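Local structure of Rho-related gtp-binding protein RHOD (Homo sapiens, 2J1L) at residues N123-N126 and R127-E131; H193-V196 and H197-F200; F200-A203 and A204-L208. The protein is a small GTP-binding protein of the Rho branch of the Ras family, modelled here with GDP and a magnesium ion. All coordinates share one frame; numbering follows the deposited sequence.

Contact 1 of 3, residues N123-N126 and R127-E131; sequences NIFN and RWYPE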
loop_
_atom_site.group_PDB
_atom_site.type_symbol
_atom_site.label_atom_id
_atom_site.label_comp_id
_atom_site.label_asym_id
_atom_site.label_seq_id
_atom_site.Cartn_x
_atom_site.Cartn_y
_atom_site.Cartn_z
ATOM N N ASN A 123 -0.635 -10.164 8.378
ATOM C CA ASN A 123 -0.531 -9.037 9.292
ATOM C C ASN A 123 -1.373 -7.813 8.920
ATOM O O ASN A 123 -1.583 -6.915 9.754
ATOM C CB ASN A 123 0.926 -8.618 9.447
ATOM C CG ASN A 123 1.675 -9.467 10.430
ATOM O OD1 ASN A 123 1.082 -10.172 11.249
ATOM N ND2 ASN A 123 3.003 -9.401 10.365
ATOM N N ILE A 124 -1.849 -7.759 7.684
ATOM C CA ILE A 124 -2.761 -6.705 7.303
ATOM C C ILE A 124 -3.970 -6.879 8.200
ATOM O O ILE A 124 -4.388 -5.950 8.875
ATOM C CB ILE A 124 -3.158 -6.787 5.815
ATOM C CG1 ILE A 124 -1.938 -6.610 4.906
ATOM C CG2 ILE A 124 -4.127 -5.706 5.465
ATOM C CD1 ILE A 124 -1.149 -5.319 5.153
ATOM N N PHE A 125 -4.477 -8.099 8.247
ATOM C CA PHE A 125 -5.640 -8.430 9.043
ATOM C C PHE A 125 -5.324 -8.579 10.543
ATOM O O PHE A 125 -6.074 -8.083 11.369
ATOM C CB PHE A 125 -6.244 -9.724 8.501
ATOM C CG PHE A 125 -7.595 -10.041 9.044
ATOM C CD1 PHE A 125 -8.730 -9.528 8.445
ATOM C CD2 PHE A 125 -7.741 -10.890 10.134
ATOM C CE1 PHE A 125 -9.979 -9.826 8.923
ATOM C CE2 PHE A 125 -8.995 -11.196 10.624
ATOM C CZ PHE A 125 -10.119 -10.664 10.023
ATOM N N ASN A 126 -4.241 -9.268 10.906
ATOM C CA ASN A 126 -4.022 -9.613 12.326
ATOM C C ASN A 126 -3.477 -8.470 13.165
ATOM O O ASN A 126 -3.627 -8.484 14.377
ATOM C CB ASN A 126 -3.070 -10.816 12.489
ATOM C CG ASN A 126 -3.584 -12.064 11.816
ATOM O OD1 ASN A 126 -4.769 -12.210 11.612
ATOM N ND2 ASN A 126 -2.684 -12.967 11.451
ATOM N N ARG A 127 -2.840 -7.500 12.525
ATOM C CA ARG A 127 -2.016 -6.518 13.220
ATOM C C ARG A 127 -2.323 -5.067 12.777
ATOM O O ARG A 127 -2.455 -4.189 13.646
ATOM C CB ARG A 127 -0.537 -6.918 13.047
ATOM C CG ARG A 127 0.524 -5.807 12.879
ATOM C CD ARG A 127 0.974 -5.207 14.211
ATOM N NE ARG A 127 2.021 -4.177 14.061
ATOM C CZ ARG A 127 2.611 -3.551 15.085
ATOM N NH1 ARG A 127 2.275 -3.849 16.332
ATOM N NH2 ARG A 127 3.543 -2.625 14.873
ATOM N N TRP A 128 -2.478 -4.817 11.467
ATOM C CA TRP A 128 -2.694 -3.440 10.951
ATOM C C TRP A 128 -4.155 -2.968 10.884
ATOM O O TRP A 128 -4.425 -1.802 11.173
ATOM C CB TRP A 128 -2.016 -3.224 9.590
ATOM C CG TRP A 128 -0.534 -3.495 9.632
ATOM C CD1 TRP A 128 0.121 -4.513 9.011
ATOM C CD2 TRP A 128 0.464 -2.775 10.378
ATOM N NE1 TRP A 128 1.463 -4.482 9.322
ATOM C CE2 TRP A 128 1.707 -3.419 10.146
ATOM C CE3 TRP A 128 0.435 -1.647 11.213
ATOM C CZ2 TRP A 128 2.909 -2.967 10.704
ATOM C CZ3 TRP A 128 1.637 -1.198 11.780
ATOM C CH2 TRP A 128 2.854 -1.860 11.522
ATOM N N TYR A 129 -5.086 -3.841 10.495
ATOM C CA TYR A 129 -6.518 -3.514 10.540
ATOM C C TYR A 129 -6.961 -3.095 11.944
ATOM O O TYR A 129 -7.599 -2.058 12.095
ATOM C CB TYR A 129 -7.354 -4.706 10.070
ATOM C CG TYR A 129 -8.876 -4.589 10.188
ATOM C CD1 TYR A 129 -9.548 -3.421 9.807
ATOM C CD2 TYR A 129 -9.648 -5.678 10.602
ATOM C CE1 TYR A 129 -10.949 -3.321 9.874
ATOM C CE2 TYR A 129 -11.060 -5.593 10.675
ATOM C CZ TYR A 129 -11.700 -4.409 10.301
ATOM O OH TYR A 129 -13.078 -4.306 10.357
ATOM N N PRO A 130 -6.623 -3.886 12.978
ATOM C CA PRO A 130 -7.064 -3.482 14.317
ATOM C C PRO A 130 -6.482 -2.129 14.716
ATOM O O PRO A 130 -7.230 -1.245 15.136
ATOM C CB PRO A 130 -6.528 -4.594 15.235
ATOM C CG PRO A 130 -6.190 -5.727 14.356
ATOM C CD PRO A 130 -5.838 -5.131 13.013
ATOM N N GLU A 131 -5.161 -1.980 14.578
ATOM C CA GLU A 131 -4.469 -0.715 14.845
ATOM C C GLU A 131 -5.167 0.451 14.141
ATOM O O GLU A 131 -5.478 1.463 14.763
ATOM C CB GLU A 131 -2.998 -0.784 14.385
ATOM C CG GLU A 131 -2.077 -1.630 15.271
#

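Contact 2 of 3, residues H193-V196 and H197-F200; sequences HDNV and HAVF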
loop_
_atom_site.group_PDB
_atom_site.type_symbol
_atom_site.label_atom_id
_atom_site.label_comp_id
_atom_site.label_asym_id
_atom_site.label_seq_id
_atom_site.Cartn_x
_atom_site.Cartn_y
_atom_site.Cartn_z
ATOM N N HIS A 193 8.418 -0.179 -12.232
ATOM C CA HIS A 193 7.556 1.008 -12.285
ATOM C C HIS A 193 6.174 0.649 -12.831
ATOM O O HIS A 193 5.647 1.318 -13.715
ATOM C CB HIS A 193 8.159 2.102 -13.173
ATOM C CG HIS A 193 9.500 2.607 -12.727
ATOM N ND1 HIS A 193 10.511 1.775 -12.288
ATOM C CD2 HIS A 193 10.015 3.864 -12.719
ATOM C CE1 HIS A 193 11.579 2.501 -11.995
ATOM N NE2 HIS A 193 11.306 3.769 -12.252
ATOM N N ASP A 194 5.593 -0.418 -12.312
ATOM C CA ASP A 194 4.323 -0.913 -12.816
ATOM C C ASP A 194 3.193 -0.518 -11.864
ATOM O O ASP A 194 3.105 -1.010 -10.748
ATOM C CB ASP A 194 4.410 -2.438 -12.989
ATOM C CG ASP A 194 3.119 -3.064 -13.519
ATOM O OD1 ASP A 194 2.254 -2.345 -14.067
ATOM O OD2 ASP A 194 2.985 -4.304 -13.393
ATOM N N ASN A 195 2.362 0.412 -12.311
ATOM C CA ASN A 195 1.128 0.773 -11.635
ATOM C C ASN A 195 1.309 1.567 -10.344
ATOM O O ASN A 195 0.390 1.675 -9.533
ATOM C CB ASN A 195 0.312 -0.471 -11.346
ATOM C CG ASN A 195 -1.155 -0.184 -11.324
ATOM O OD1 ASN A 195 -1.674 0.462 -12.246
ATOM N ND2 ASN A 195 -1.845 -0.638 -10.275
ATOM N N VAL A 196 2.484 2.152 -10.171
ATOM C CA VAL A 196 2.827 2.854 -8.943
ATOM C C VAL A 196 2.126 4.220 -8.839
ATOM O O VAL A 196 1.544 4.548 -7.793
ATOM C CB VAL A 196 4.361 2.975 -8.809
ATOM C CG1 VAL A 196 4.738 3.924 -7.675
ATOM C CG2 VAL A 196 4.956 1.559 -8.589
ATOM N N HIS A 197 2.155 4.997 -9.913
ATOM C CA HIS A 197 1.403 6.246 -9.966
ATOM C C HIS A 197 -0.083 6.037 -9.808
ATOM O O HIS A 197 -0.761 6.887 -9.219
ATOM C CB HIS A 197 1.602 6.971 -11.305
ATOM C CG HIS A 197 2.939 7.600 -11.451
ATOM N ND1 HIS A 197 3.164 8.928 -11.149
ATOM C CD2 HIS A 197 4.126 7.090 -11.861
ATOM C CE1 HIS A 197 4.437 9.211 -11.383
ATOM N NE2 HIS A 197 5.039 8.115 -11.824
ATOM N N ALA A 198 -0.602 4.959 -10.391
ATOM C CA ALA A 198 -2.014 4.648 -10.242
ATOM C C ALA A 198 -2.336 4.478 -8.769
ATOM O O ALA A 198 -3.340 4.997 -8.308
ATOM C CB ALA A 198 -2.406 3.395 -11.024
ATOM N N VAL A 199 -1.476 3.805 -8.015
ATOM C CA VAL A 199 -1.744 3.663 -6.591
ATOM C C VAL A 199 -1.945 5.021 -5.930
ATOM O O VAL A 199 -2.888 5.213 -5.174
ATOM C CB VAL A 199 -0.642 2.893 -5.825
ATOM C CG1 VAL A 199 -0.992 2.824 -4.367
ATOM C CG2 VAL A 199 -0.447 1.481 -6.404
ATOM N N PHE A 200 -1.075 5.971 -6.207
ATOM C CA PHE A 200 -1.157 7.235 -5.500
ATOM C C PHE A 200 -2.244 8.149 -6.062
ATOM O O PHE A 200 -2.696 9.045 -5.376
ATOM C CB PHE A 200 0.195 7.925 -5.471
ATOM C CG PHE A 200 1.172 7.256 -4.557
ATOM C CD1 PHE A 200 1.185 7.548 -3.191
ATOM C CD2 PHE A 200 2.067 6.309 -5.039
ATOM C CE1 PHE A 200 2.059 6.936 -2.358
ATOM C CE2 PHE A 200 2.957 5.697 -4.179
ATOM C CZ PHE A 200 2.936 6.002 -2.839
#

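Contact 3 of 3, residues F200-A203 and A204-L208; sequences FQEA and AEVAL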
loop_
_atom_site.group_PDB
_atom_site.type_symbol
_atom_site.label_atom_id
_atom_site.label_comp_id
_atom_site.label_asym_id
_atom_site.label_seq_id
_atom_site.Cartn_x
_atom_site.Cartn_y
_atom_site.Cartn_z
ATOM N N PHE A 200 -1.075 5.971 -6.207
ATOM C CA PHE A 200 -1.157 7.235 -5.500
ATOM C C PHE A 200 -2.244 8.149 -6.062
ATOM O O PHE A 200 -2.696 9.045 -5.376
ATOM C CB PHE A 200 0.195 7.925 -5.471
ATOM C CG PHE A 200 1.172 7.256 -4.557
ATOM C CD1 PHE A 200 1.185 7.548 -3.191
ATOM C CD2 PHE A 200 2.067 6.309 -5.039
ATOM C CE1 PHE A 200 2.059 6.936 -2.358
ATOM C CE2 PHE A 200 2.957 5.697 -4.179
ATOM C CZ PHE A 200 2.936 6.002 -2.839
ATOM N N GLN A 201 -2.663 7.914 -7.296
ATOM C CA GLN A 201 -3.793 8.630 -7.864
ATOM C C GLN A 201 -5.115 8.150 -7.288
ATOM O O GLN A 201 -5.993 8.958 -7.000
ATOM C CB GLN A 201 -3.829 8.463 -9.386
ATOM C CG GLN A 201 -3.026 9.499 -10.117
ATOM C CD GLN A 201 -3.148 9.354 -11.597
ATOM O OE1 GLN A 201 -3.803 10.167 -12.247
ATOM N NE2 GLN A 201 -2.533 8.314 -12.152
ATOM N N GLU A 202 -5.277 6.838 -7.166
ATOM C CA GLU A 202 -6.425 6.283 -6.455
ATOM C C GLU A 202 -6.450 6.792 -5.031
ATOM O O GLU A 202 -7.473 7.252 -4.545
ATOM C CB GLU A 202 -6.374 4.766 -6.421
ATOM C CG GLU A 202 -7.342 4.128 -7.406
ATOM C CD GLU A 202 -8.799 4.402 -7.043
ATOM O OE1 GLU A 202 -9.312 3.787 -6.074
ATOM O OE2 GLU A 202 -9.423 5.242 -7.734
ATOM N N ALA A 203 -5.305 6.702 -4.371
ATOM C CA ALA A 203 -5.138 7.243 -3.033
ATOM C C ALA A 203 -5.723 8.671 -2.953
ATOM O O ALA A 203 -6.612 8.951 -2.142
ATOM C CB ALA A 203 -3.656 7.224 -2.662
ATOM N N ALA A 204 -5.245 9.557 -3.823
ATOM C CA ALA A 204 -5.734 10.934 -3.887
ATOM C C ALA A 204 -7.246 11.019 -4.111
ATOM O O ALA A 204 -7.933 11.742 -3.410
ATOM C CB ALA A 204 -5.003 11.682 -4.987
ATOM N N GLU A 205 -7.752 10.290 -5.100
ATOM C CA GLU A 205 -9.177 10.316 -5.416
ATOM C C GLU A 205 -9.971 9.893 -4.178
ATOM O O GLU A 205 -10.883 10.600 -3.730
ATOM C CB GLU A 205 -9.501 9.430 -6.643
ATOM C CG GLU A 205 -9.342 10.175 -7.995
ATOM C CD GLU A 205 -9.222 9.268 -9.261
ATOM O OE1 GLU A 205 -8.355 8.362 -9.310
ATOM O OE2 GLU A 205 -9.975 9.507 -10.238
ATOM N N VAL A 206 -9.580 8.765 -3.596
ATOM C CA VAL A 206 -10.221 8.279 -2.380
ATOM C C VAL A 206 -10.187 9.315 -1.231
ATOM O O VAL A 206 -11.224 9.589 -0.625
ATOM C CB VAL A 206 -9.608 6.948 -1.940
ATOM C CG1 VAL A 206 -10.130 6.539 -0.567
ATOM C CG2 VAL A 206 -9.921 5.881 -2.987
ATOM N N ALA A 207 -9.023 9.902 -0.948
ATOM C CA ALA A 207 -8.906 10.847 0.169
ATOM C C ALA A 207 -9.834 12.050 0.001
ATOM O O ALA A 207 -10.521 12.459 0.940
ATOM C CB ALA A 207 -7.474 11.310 0.322
ATOM N N LEU A 208 -9.856 12.599 -1.207
ATOM C CA LEU A 208 -10.682 13.756 -1.515
ATOM C C LEU A 208 -12.177 13.424 -1.551
ATOM O O LEU A 208 -12.999 14.247 -1.156
ATOM C CB LEU A 208 -10.217 14.397 -2.829
ATOM C CG LEU A 208 -8.826 15.040 -2.693
ATOM C CD1 LEU A 208 -8.140 15.221 -4.041
ATOM C CD2 LEU A 208 -8.922 16.373 -1.967
#

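Contact 1 of 3, residues N123-N126 and R127-E131
The backbone oxygen of N123 meets two amides of the next turn, W128 N at 2.9 Å and R127 N at 3.1 Å, in a pi-type turn of helix 118-135, the crossover helix of the beta-alpha-beta unit between strands 106-114 and 141-146. The W128 bond comes in almost along the C=O direction, whereas R127 N lies above the carbonyl plane and makes a more bent bond, 137° at its hydrogen. Y129 N repeats the five-residue spacing on I124 O at 2.7 Å. The widened turn hands over to P130, a residue without an amide hydrogen, and the helix kinks there; F125 O instead faces the proline ring, 3.4 Å from CD.

The apolar side-chain pairs are four residues apart, although the backbone bonds of W128 and Y129 span five. With CG anti to its carbonyl carbon (chi1 -57°), W128 lays its indole back along the preceding turn, bringing CD1 to 3.0 Å from N123 O. The CD1 of I124 approaches that indole CD1 at 4.1 Å, the two side chains crossing at about a right angle; a branched aliphatic residue suits this buried face, where I124 also packs on L111 and F113 of strand 106-114 and M176 of helix 170-179. F125 CE1 lies 4.5 Å from Y129 CD2, a loose apolar contact, and both side chains touch V180.

Further out, D42, a residue of the GDP pocket, accepts from both polar ends: its OD2 takes N123 ND2 and its OD1 takes W128 NE1. Both residue types suit the place because each offers an N-H from a planar group. One face of the indole is covered by R127, whose CG lies 3.8 Å above the ring plane, over its centre.

Contact 2 of 3, residues H193-V196 and H197-F200
V196 and F200 make the tight part of this first turn of helix 196-209. V196 O lies at the edge of the F200 ring, near its plane, 3.3 Å from CD2, while V196 CG1 reaches F200 CE2 at 4.3 Å. F200 has CG beside its own backbone N (chi1 -72°), which swings the phenyl back along the helix to the valine. The backbone bond between the same two residues, F200 N to V196 O, is weak. The preceding one, V199 N to N195 O, is shorter at 3.2 Å and starts the helix; V199 CG2 closes on that same N195 O, also at 3.2 Å. Compact branched valines suit these two buried places: V199 sets a methyl against a carbonyl of the turn, and V196 offers CG1 to the phenyl ring.

The solvent side is more exposed and has fewer apolar contacts. N195 occupies the N-cap position, but its side chain makes no capping bond: ND2 is given to E187 O, and OD1 rests 3.3 Å from A198 CB, itself a close approach. Asparagine also tolerates the positive phi (73°) needed to swing the chain into the helix. Before it, H193 and D194 form a G1 beta bulge facing S189, a residue of the GDP pocket. H197 likewise lies on the exposed side, its imidazole meeting F54 edge-to-face.

F54 is met by H197, F200 and V196, and its ring stacks with that of F200. V196 packs on V53 of helix 47-55 as well, V199 on L110 of strand 106-114, and F200 reaches L84 and I86 of strand 80-88, so the helix start packs on helix 47-55 and on the strands of the sheet.

Contact 3 of 3, residues F200-A203 and A204-L208
Four successive i to i+4 bonds, from A204 N on F200 O to A207 N on A203 O, make the regular backbone of this part of the helix, and the straightest is V206 N to E202 O, 2.8 Å long with 174° at the hydrogen.

V206 adds a side-chain contact to that bond. Its CG2, anti to the carbonyl carbon, lies 3.2 Å from E202 O and 3.8 Å from E202 OE1, because the glutamate chain bends at chi2 (-66°) and brings its carboxylate forward toward E205 and V206. The same carboxylate has E205 beside it, E202 OE2 to E205 OE1 3.7 Å, with the two planes 65° apart. Two like charges this near would probably raise the affinity of one or the other for a proton; the partly exposed and exposed settings of the pair should soften the effect.

This is the C-terminal helix of the Ras-type domain, lying against the central sheet, and its buried positions include the alanines A203, A204 and A207, whose small methyls probably allow a close approach to the strands. The methyl of A204 sits 3.5 Å from both F200 O and Q201 O and reaches V77 of strand 69-77, while A207 touches V35 of strand 34-41. V206 packs instead on P140 and V183. Near the chain's end, S209 OG hydrogen-bonds to the carbonyl oxygens of E205 and V206.

Overall arrangement
Followed from the N terminus, the chain reaches contact 1 first, wholly within helix 118-135, between strands 106-114 and 141-146. Contact 2 comes much later, where the loop after strand 184-187 runs into helix 196-209, and contact 3 continues from it along the same helix, sharing F200. Each is local: none nests in or crosses another, and none closes a long loop. Contacts 1 and 2 lie on opposite sides of the chain's centre, with centres about 24 Å apart. Contact 1 lies within the crossover helix, beside the nucleotide-binding loop, while contacts 2 and 3 together fasten the last helix to helix 47-55 and the sheet.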